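Local coordinates for protein vaginolysin (Gardnerella vaginalis, PDB 5IMY) that probably acts as a secreted cholesterol-dependent cytolysin, a toxin that binds cholesterol in host membranes and lyses cells by inserting transmembrane beta strands, at residues A[77-86]-A[346-354]; A[111-119]-A[130-138]. All coordinates share one frame; numbering follows the deposited sequence.

Contact 1 (A[77-86]-A[346-354])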
loop_
_atom_site.group_PDB
_atom_site.type_symbol
_atom_site.label_atom_id
_atom_site.label_comp_id
_atom_site.label_asym_id
_atom_site.label_seq_id
_atom_site.Cartn_x
_atom_site.Cartn_y
_atom_site.Cartn_z
ATOM N N SER A 77 12.224 -13.908 30.343
ATOM C CA SER A 77 12.604 -14.379 31.670
ATOM C C SER A 77 13.904 -13.745 32.140
ATOM O O SER A 77 14.414 -14.113 33.205
ATOM C CB SER A 77 12.742 -15.904 31.675
ATOM O OG SER A 77 13.921 -16.306 31.001
ATOM N N ASN A 78 14.449 -12.804 31.376
ATOM C CA ASN A 78 15.751 -12.201 31.641
ATOM C C ASN A 78 15.508 -10.760 32.086
ATOM O O ASN A 78 15.482 -9.838 31.270
ATOM C CB ASN A 78 16.631 -12.279 30.395
ATOM C CG ASN A 78 18.076 -11.927 30.675
ATOM O OD1 ASN A 78 18.516 -10.810 30.413
ATOM N ND2 ASN A 78 18.824 -12.886 31.209
ATOM N N LEU A 79 15.328 -10.574 33.390
ATOM C CA LEU A 79 14.977 -9.275 33.945
ATOM C C LEU A 79 16.227 -8.452 34.222
ATOM O O LEU A 79 17.270 -8.980 34.615
ATOM C CB LEU A 79 14.173 -9.434 35.236
ATOM C CG LEU A 79 12.759 -9.999 35.086
ATOM C CD1 LEU A 79 12.783 -11.516 34.961
ATOM C CD2 LEU A 79 11.887 -9.566 36.258
ATOM N N SER A 80 16.105 -7.142 34.025
ATOM C CA SER A 80 17.233 -6.240 34.192
ATOM C C SER A 80 17.496 -5.958 35.666
ATOM O O SER A 80 16.574 -5.884 36.482
ATOM C CB SER A 80 16.982 -4.920 33.461
ATOM O OG SER A 80 16.949 -5.108 32.059
ATOM N N VAL A 81 18.775 -5.805 35.998
ATOM C CA VAL A 81 19.207 -5.374 37.322
ATOM C C VAL A 81 19.449 -3.873 37.272
ATOM O O VAL A 81 20.088 -3.370 36.338
ATOM C CB VAL A 81 20.471 -6.129 37.769
ATOM C CG1 VAL A 81 20.996 -5.577 39.090
ATOM C CG2 VAL A 81 20.180 -7.616 37.895
ATOM N N THR A 82 18.944 -3.158 38.273
ATOM C CA THR A 82 19.035 -1.707 38.327
ATOM C C THR A 82 19.542 -1.283 39.697
ATOM O O THR A 82 19.652 -2.088 40.625
ATOM C CB THR A 82 17.676 -1.048 38.057
ATOM O OG1 THR A 82 16.760 -1.391 39.105
ATOM C CG2 THR A 82 17.110 -1.506 36.725
ATOM N N SER A 83 19.850 0.010 39.815
ATOM C CA SER A 83 20.206 0.568 41.114
ATOM C C SER A 83 19.062 0.427 42.109
ATOM O O SER A 83 19.299 0.267 43.312
ATOM C CB SER A 83 20.593 2.038 40.959
ATOM O OG SER A 83 20.879 2.627 42.216
ATOM N N ALA A 84 17.819 0.473 41.626
ATOM C CA ALA A 84 16.663 0.465 42.512
ATOM C C ALA A 84 16.386 -0.913 43.099
ATOM O O ALA A 84 15.919 -1.008 44.240
ATOM C CB ALA A 84 15.426 0.962 41.763
ATOM N N ASN A 85 16.659 -1.985 42.352
ATOM C CA ASN A 85 16.349 -3.331 42.810
ATOM C C ASN A 85 17.578 -4.155 43.169
ATOM O O ASN A 85 17.421 -5.280 43.658
ATOM C CB ASN A 85 15.529 -4.082 41.743
ATOM C CG ASN A 85 16.311 -4.345 40.465
ATOM O OD1 ASN A 85 17.527 -4.529 40.483
ATOM N ND2 ASN A 85 15.604 -4.365 39.342
ATOM N N ASP A 86 18.787 -3.632 42.952
ATOM C CA ASP A 86 19.991 -4.384 43.287
ATOM C C ASP A 86 19.983 -4.834 44.742
ATOM O O ASP A 86 20.595 -5.853 45.079
ATOM C CB ASP A 86 21.234 -3.535 43.002
ATOM C CG ASP A 86 22.519 -4.336 43.074
ATOM O OD1 ASP A 86 22.507 -5.522 42.685
ATOM O OD2 ASP A 86 23.546 -3.779 43.519
ATOM N N VAL A 346 29.477 -6.359 37.967
ATOM C CA VAL A 346 28.182 -5.691 38.076
ATOM C C VAL A 346 27.118 -6.688 37.628
ATOM O O VAL A 346 27.189 -7.188 36.497
ATOM C CB VAL A 346 28.110 -4.408 37.230
ATOM C CG1 VAL A 346 26.693 -3.842 37.244
ATOM C CG2 VAL A 346 29.067 -3.359 37.740
ATOM N N PRO A 347 26.126 -7.010 38.458
ATOM C CA PRO A 347 24.975 -7.762 37.949
ATOM C C PRO A 347 24.174 -6.913 36.974
ATOM O O PRO A 347 23.936 -5.725 37.210
ATOM C CB PRO A 347 24.171 -8.090 39.212
ATOM C CG PRO A 347 24.591 -7.066 40.210
ATOM C CD PRO A 347 26.024 -6.759 39.907
ATOM N N ILE A 348 23.765 -7.532 35.867
ATOM C CA ILE A 348 23.069 -6.816 34.803
ATOM C C ILE A 348 21.688 -7.416 34.582
ATOM O O ILE A 348 20.765 -6.725 34.135
ATOM C CB ILE A 348 23.885 -6.828 33.497
ATOM C CG1 ILE A 348 24.290 -8.258 33.129
ATOM C CG2 ILE A 348 25.110 -5.932 33.633
ATOM C CD1 ILE A 348 24.959 -8.380 31.770
ATOM N N ALA A 349 21.530 -8.702 34.890
ATOM C CA ALA A 349 20.260 -9.375 34.669
ATOM C C ALA A 349 20.096 -10.494 35.686
ATOM O O ALA A 349 21.071 -11.002 36.245
ATOM C CB ALA A 349 20.164 -9.937 33.246
ATOM N N TYR A 350 18.842 -10.874 35.921
ATOM C CA TYR A 350 18.535 -11.981 36.812
ATOM C C TYR A 350 17.336 -12.746 36.275
ATOM O O TYR A 350 16.483 -12.191 35.577
ATOM C CB TYR A 350 18.261 -11.506 38.249
ATOM C CG TYR A 350 16.996 -10.696 38.433
ATOM C CD1 TYR A 350 15.857 -11.268 38.989
ATOM C CD2 TYR A 350 16.945 -9.355 38.075
ATOM C CE1 TYR A 350 14.702 -10.529 39.170
ATOM C CE2 TYR A 350 15.792 -8.610 38.251
ATOM C CZ TYR A 350 14.675 -9.202 38.799
ATOM O OH TYR A 350 13.529 -8.465 38.978
ATOM N N THR A 351 17.293 -14.033 36.602
ATOM C CA THR A 351 16.216 -14.926 36.205
ATOM C C THR A 351 15.575 -15.516 37.453
ATOM O O THR A 351 16.269 -15.837 38.424
ATOM C CB THR A 351 16.737 -16.054 35.306
ATOM O OG1 THR A 351 17.395 -15.495 34.164
ATOM C CG2 THR A 351 15.597 -16.954 34.843
ATOM N N THR A 352 14.252 -15.652 37.428
ATOM C CA THR A 352 13.514 -16.268 38.519
ATOM C C THR A 352 12.903 -17.583 38.053
ATOM O O THR A 352 12.518 -17.733 36.891
ATOM C CB THR A 352 12.401 -15.351 39.042
ATOM O OG1 THR A 352 11.383 -15.205 38.042
ATOM C CG2 THR A 352 12.954 -13.982 39.413
ATOM N N SER A 353 12.823 -18.534 38.980
ATOM C CA SER A 353 12.199 -19.823 38.737
ATOM C C SER A 353 11.193 -20.099 39.843
ATOM O O SER A 353 11.377 -19.678 40.989
ATOM C CB SER A 353 13.240 -20.948 38.678
ATOM O OG SER A 353 14.171 -20.727 37.635
ATOM N N PHE A 354 10.122 -20.805 39.492
ATOM C CA PHE A 354 9.088 -21.124 40.467
ATOM C C PHE A 354 9.594 -22.159 41.464
ATOM O O PHE A 354 10.259 -23.129 41.096
ATOM C CB PHE A 354 7.836 -21.650 39.767
ATOM C CG PHE A 354 7.050 -20.592 39.046
ATOM C CD1 PHE A 354 6.338 -19.637 39.754
ATOM C CD2 PHE A 354 7.010 -20.560 37.661
ATOM C CE1 PHE A 354 5.611 -18.664 39.096
ATOM C CE2 PHE A 354 6.284 -19.590 36.997
ATOM C CZ PHE A 354 5.582 -18.640 37.715
HETATM O O HOH W 1 12.497 -14.609 35.304
HETATM O O HOH W 2 17.001 -15.894 31.352
#
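Leu-79 and Tyr-350 face each other as an antiparallel hydrogen-bonded pair. The bond from Tyr-350 N to Leu-79 O (2.8 Å) lies in the carbonyl plane, and the return bond from Leu-79 N to Tyr-350 O measures 3.0 Å. Two residues further on, past the non-hydrogen-bonded pair Ser-80 and Ala-349, Val-81 N donates to Ile-348 O (2.9 Å) from above the carbonyl plane, nearly straight at hydrogen (168°).

Side-chain packing centres on the Tyr-350 ring. Leu-79 CB makes a CH-pi contact over one face, 3.8 Å from the ring centroid; Val-81 CG2 comes to the edge near its plane, and the carbonyl oxygen Ser-80 O also lies at the edge, in plane. With CG placed between backbone N and carbonyl carbon (chi1 68°), the ring is set beside segment 77-86; its hydroxyl bonds to Asn-104 OD1. Val-81 CG1 reaches Pro-347 CG at 4.0 Å.

Water joins the loop residue Ser-77 to strand 347-354: one molecule donates to Ser-77 O (2.9 Å) and accepts from Thr-352 N (2.9 Å). Another links Ser-77 OG with Thr-351 OG1.

Ile-348 and Ala-349 both bond to Ala-260 of the next strand, a classic beta bulge. The short strand 79-80 borders this bulged strand in the large antiparallel sheet of the thiol-activated cytolysin fold.

Contact 2 (A[111-119]-A[130-138]); sequences ANRAPITLS and SAVTVQRPT
Arg-113 and Arg-136 each present one guanidinium face to the opposite segment. Pro-137 CG sits over the Arg-113 group, 3.7 Å above its plane and offset toward the rim. Over the centre of the Arg-136 group lies the aliphatic part of Arg-113, its CG 4.2 Å above the plane. The two like charges are not in contact: Arg-113 NE and Arg-136 NE are 6.5 Å apart. Bends at chi2 and chi3 fold the Arg-113 chain back, and its NE and NH2 bond to the carbonyls of Phe-232 and Gly-92.

Beyond the arginines the segments pair as antiparallel strands, their short axes 151° apart. Ile-116 with Val-134 and Leu-118 with Val-132 are the hydrogen-bonded pairs. Within the first, Val-134 N to Ile-116 O (2.9 Å) runs nearly along the C=O axis, whereas Ile-116 N approaches Val-134 O (3.1 Å) tilted 25° from the carbonyl plane.

On the face bearing Ile-116 and Leu-118 the packing is apolar. Ile-116 CG2 meets Pro-137 CG at 3.5 Å, the two side chains crossing at about a right angle, and Leu-118 CD1 touches Val-134 CG2. The face of Thr-117 and Ser-119 is more polar: Thr-117 OG1 and Thr-133 OG1 share a weak hydrogen bond of 3.3 Å, in which either hydroxyl could be the donor.

The pair forms a beta hairpin. Val-132, Val-134 and Pro-137 rest on helix 139-158, while strand 116-120 joins strand 208-223 on its other edge, through bonds such as Ser-119 with Ser-222.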
loop_
_atom_site.group_PDB
_atom_site.type_symbol
_atom_site.label_atom_id
_atom_site.label_comp_id
_atom_site.label_asym_id
_atom_site.label_seq_id
_atom_site.Cartn_x
_atom_site.Cartn_y
_atom_site.Cartn_z
ATOM N N ALA A 111 11.826 -15.128 55.789
ATOM C CA ALA A 111 11.585 -16.451 56.346
ATOM C C ALA A 111 12.918 -17.028 56.785
ATOM O O ALA A 111 13.980 -16.616 56.307
ATOM C CB ALA A 111 10.906 -17.380 55.336
ATOM N N ASN A 112 12.851 -17.976 57.709
ATOM C CA ASN A 112 14.055 -18.662 58.141
ATOM C C ASN A 112 14.560 -19.540 57.006
ATOM O O ASN A 112 13.884 -20.492 56.607
ATOM C CB ASN A 112 13.779 -19.495 59.389
ATOM C CG ASN A 112 13.216 -18.671 60.527
ATOM O OD1 ASN A 112 13.472 -17.472 60.623
ATOM N ND2 ASN A 112 12.446 -19.311 61.398
ATOM N N ARG A 113 15.738 -19.220 56.488
ATOM C CA ARG A 113 16.286 -19.871 55.311
ATOM C C ARG A 113 17.279 -20.965 55.691
ATOM O O ARG A 113 17.805 -21.009 56.807
ATOM C CB ARG A 113 16.973 -18.848 54.402
ATOM C CG ARG A 113 16.025 -17.838 53.780
ATOM C CD ARG A 113 15.125 -18.485 52.740
ATOM N NE ARG A 113 15.896 -19.061 51.643
ATOM C CZ ARG A 113 16.380 -18.366 50.619
ATOM N NH1 ARG A 113 16.176 -17.057 50.540
ATOM N NH2 ARG A 113 17.071 -18.980 49.669
ATOM N N ALA A 114 17.532 -21.848 54.736
ATOM C CA ALA A 114 18.552 -22.874 54.837
ATOM C C ALA A 114 19.771 -22.484 54.017
ATOM O O ALA A 114 19.695 -21.610 53.151
ATOM C CB ALA A 114 18.008 -24.217 54.339
ATOM N N PRO A 115 20.923 -23.104 54.267
ATOM C CA PRO A 115 22.083 -22.845 53.411
ATOM C C PRO A 115 21.763 -23.152 51.957
ATOM O O PRO A 115 20.878 -23.953 51.647
ATOM C CB PRO A 115 23.156 -23.788 53.965
ATOM C CG PRO A 115 22.759 -24.014 55.380
ATOM C CD PRO A 115 21.258 -23.991 55.394
ATOM N N ILE A 116 22.497 -22.500 51.058
ATOM C CA ILE A 116 22.287 -22.654 49.627
ATOM C C ILE A 116 23.642 -22.629 48.934
ATOM O O ILE A 116 24.566 -21.929 49.359
ATOM C CB ILE A 116 21.349 -21.557 49.074
ATOM C CG1 ILE A 116 21.007 -21.823 47.609
ATOM C CG2 ILE A 116 21.971 -20.173 49.240
ATOM C CD1 ILE A 116 19.665 -21.252 47.207
ATOM N N THR A 117 23.760 -23.411 47.865
ATOM C CA THR A 117 25.009 -23.553 47.127
ATOM C C THR A 117 24.923 -22.782 45.818
ATOM O O THR A 117 23.998 -22.994 45.026
ATOM C CB THR A 117 25.322 -25.026 46.849
ATOM O OG1 THR A 117 25.481 -25.725 48.088
ATOM C CG2 THR A 117 26.602 -25.161 46.025
ATOM N N LEU A 118 25.889 -21.901 45.597
ATOM C CA LEU A 118 25.995 -21.132 44.369
ATOM C C LEU A 118 27.101 -21.701 43.493
ATOM O O LEU A 118 28.038 -22.345 43.973
ATOM C CB LEU A 118 26.285 -19.662 44.671
ATOM C CG LEU A 118 25.430 -19.028 45.767
ATOM C CD1 LEU A 118 25.807 -17.570 45.939
ATOM C CD2 LEU A 118 23.950 -19.174 45.450
ATOM N N SER A 119 26.988 -21.448 42.193
ATOM C CA SER A 119 28.009 -21.862 41.247
ATOM C C SER A 119 28.213 -20.773 40.207
ATOM O O SER A 119 27.281 -20.048 39.850
ATOM C CB SER A 119 27.644 -23.168 40.543
ATOM O OG SER A 119 28.525 -23.377 39.462
ATOM N N SER A 130 34.261 -24.483 41.574
ATOM C CA SER A 130 33.513 -23.327 41.095
ATOM C C SER A 130 32.267 -23.033 41.924
ATOM O O SER A 130 31.504 -22.133 41.559
ATOM C CB SER A 130 33.110 -23.533 39.634
ATOM O OG SER A 130 32.003 -24.410 39.530
ATOM N N ALA A 131 32.042 -23.758 43.016
ATOM C CA ALA A 131 30.862 -23.565 43.843
ATOM C C ALA A 131 31.266 -23.163 45.254
ATOM O O ALA A 131 32.380 -23.435 45.712
ATOM C CB ALA A 131 30.004 -24.836 43.893
ATOM N N VAL A 132 30.339 -22.500 45.938
ATOM C CA VAL A 132 30.521 -22.107 47.331
ATOM C C VAL A 132 29.168 -22.169 48.018
ATOM O O VAL A 132 28.138 -21.843 47.422
ATOM C CB VAL A 132 31.138 -20.697 47.456
ATOM C CG1 VAL A 132 30.347 -19.690 46.632
ATOM C CG2 VAL A 132 31.201 -20.258 48.916
ATOM N N THR A 133 29.176 -22.592 49.275
ATOM C CA THR A 133 27.972 -22.629 50.086
ATOM C C THR A 133 27.857 -21.344 50.894
ATOM O O THR A 133 28.856 -20.821 51.396
ATOM C CB THR A 133 27.988 -23.844 51.018
ATOM O OG1 THR A 133 27.889 -25.042 50.239
ATOM C CG2 THR A 133 26.834 -23.794 52.016
ATOM N N VAL A 134 26.633 -20.837 51.007
ATOM C CA VAL A 134 26.337 -19.649 51.799
ATOM C C VAL A 134 25.388 -20.059 52.915
ATOM O O VAL A 134 24.256 -20.480 52.648
ATOM C CB VAL A 134 25.726 -18.527 50.944
ATOM C CG1 VAL A 134 25.511 -17.277 51.787
ATOM C CG2 VAL A 134 26.616 -18.224 49.743
ATOM N N GLN A 135 25.848 -19.938 54.158
ATOM C CA GLN A 135 25.012 -20.221 55.319
ATOM C C GLN A 135 24.062 -19.049 55.536
ATOM O O GLN A 135 24.505 -17.934 55.821
ATOM C CB GLN A 135 25.871 -20.444 56.565
ATOM C CG GLN A 135 27.167 -21.217 56.346
ATOM C CD GLN A 135 26.938 -22.695 56.105
ATOM O OE1 GLN A 135 25.922 -23.257 56.517
ATOM N NE2 GLN A 135 27.889 -23.335 55.437
ATOM N N ARG A 136 22.764 -19.289 55.397
ATOM C CA ARG A 136 21.793 -18.207 55.493
ATOM C C ARG A 136 22.092 -17.168 54.415
ATOM O O ARG A 136 22.843 -16.216 54.664
ATOM C CB ARG A 136 21.828 -17.557 56.882
ATOM C CG ARG A 136 20.587 -16.732 57.278
ATOM C CD ARG A 136 19.662 -16.400 56.101
ATOM N NE ARG A 136 18.532 -15.549 56.464
ATOM C CZ ARG A 136 17.523 -15.934 57.235
ATOM N NH1 ARG A 136 16.530 -15.103 57.506
ATOM N NH2 ARG A 136 17.514 -17.147 57.760
ATOM N N PRO A 137 21.518 -17.298 53.220
ATOM C CA PRO A 137 21.803 -16.327 52.155
ATOM C C PRO A 137 21.060 -15.016 52.374
ATOM O O PRO A 137 19.855 -15.001 52.636
ATOM C CB PRO A 137 21.316 -17.038 50.889
ATOM C CG PRO A 137 20.238 -17.940 51.373
ATOM C CD PRO A 137 20.665 -18.398 52.740
ATOM N N THR A 138 21.797 -13.913 52.263
ATOM C CA THR A 138 21.237 -12.569 52.249
ATOM C C THR A 138 21.973 -11.782 51.170
ATOM O O THR A 138 22.900 -12.289 50.531
ATOM C CB THR A 138 21.343 -11.899 53.628
ATOM O OG1 THR A 138 21.115 -10.490 53.499
ATOM C CG2 THR A 138 22.712 -12.135 54.255
#

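From the N terminus, the chain first passes through 77-86, then runs to 111-119, turns, and returns as 130-138, closing the short hairpin of contact 2 across only ten intervening residues. It continues through helix 139-158 and strands 208-223 and 253-261 before 346-354 comes back to 77-86, so contact 1 closes a loop of 259 residues that contains contact 2 entirely. The loops nest and do not cross. Both contacts belong to one antiparallel sheet, connected by strands 208-223 and 253-261, yet they do not touch: their centres lie about 18 Å apart and nearest atoms about 9 Å. Asp-86 of contact 1 forms a salt bridge with Lys-139, at the start of the helix that follows contact 2.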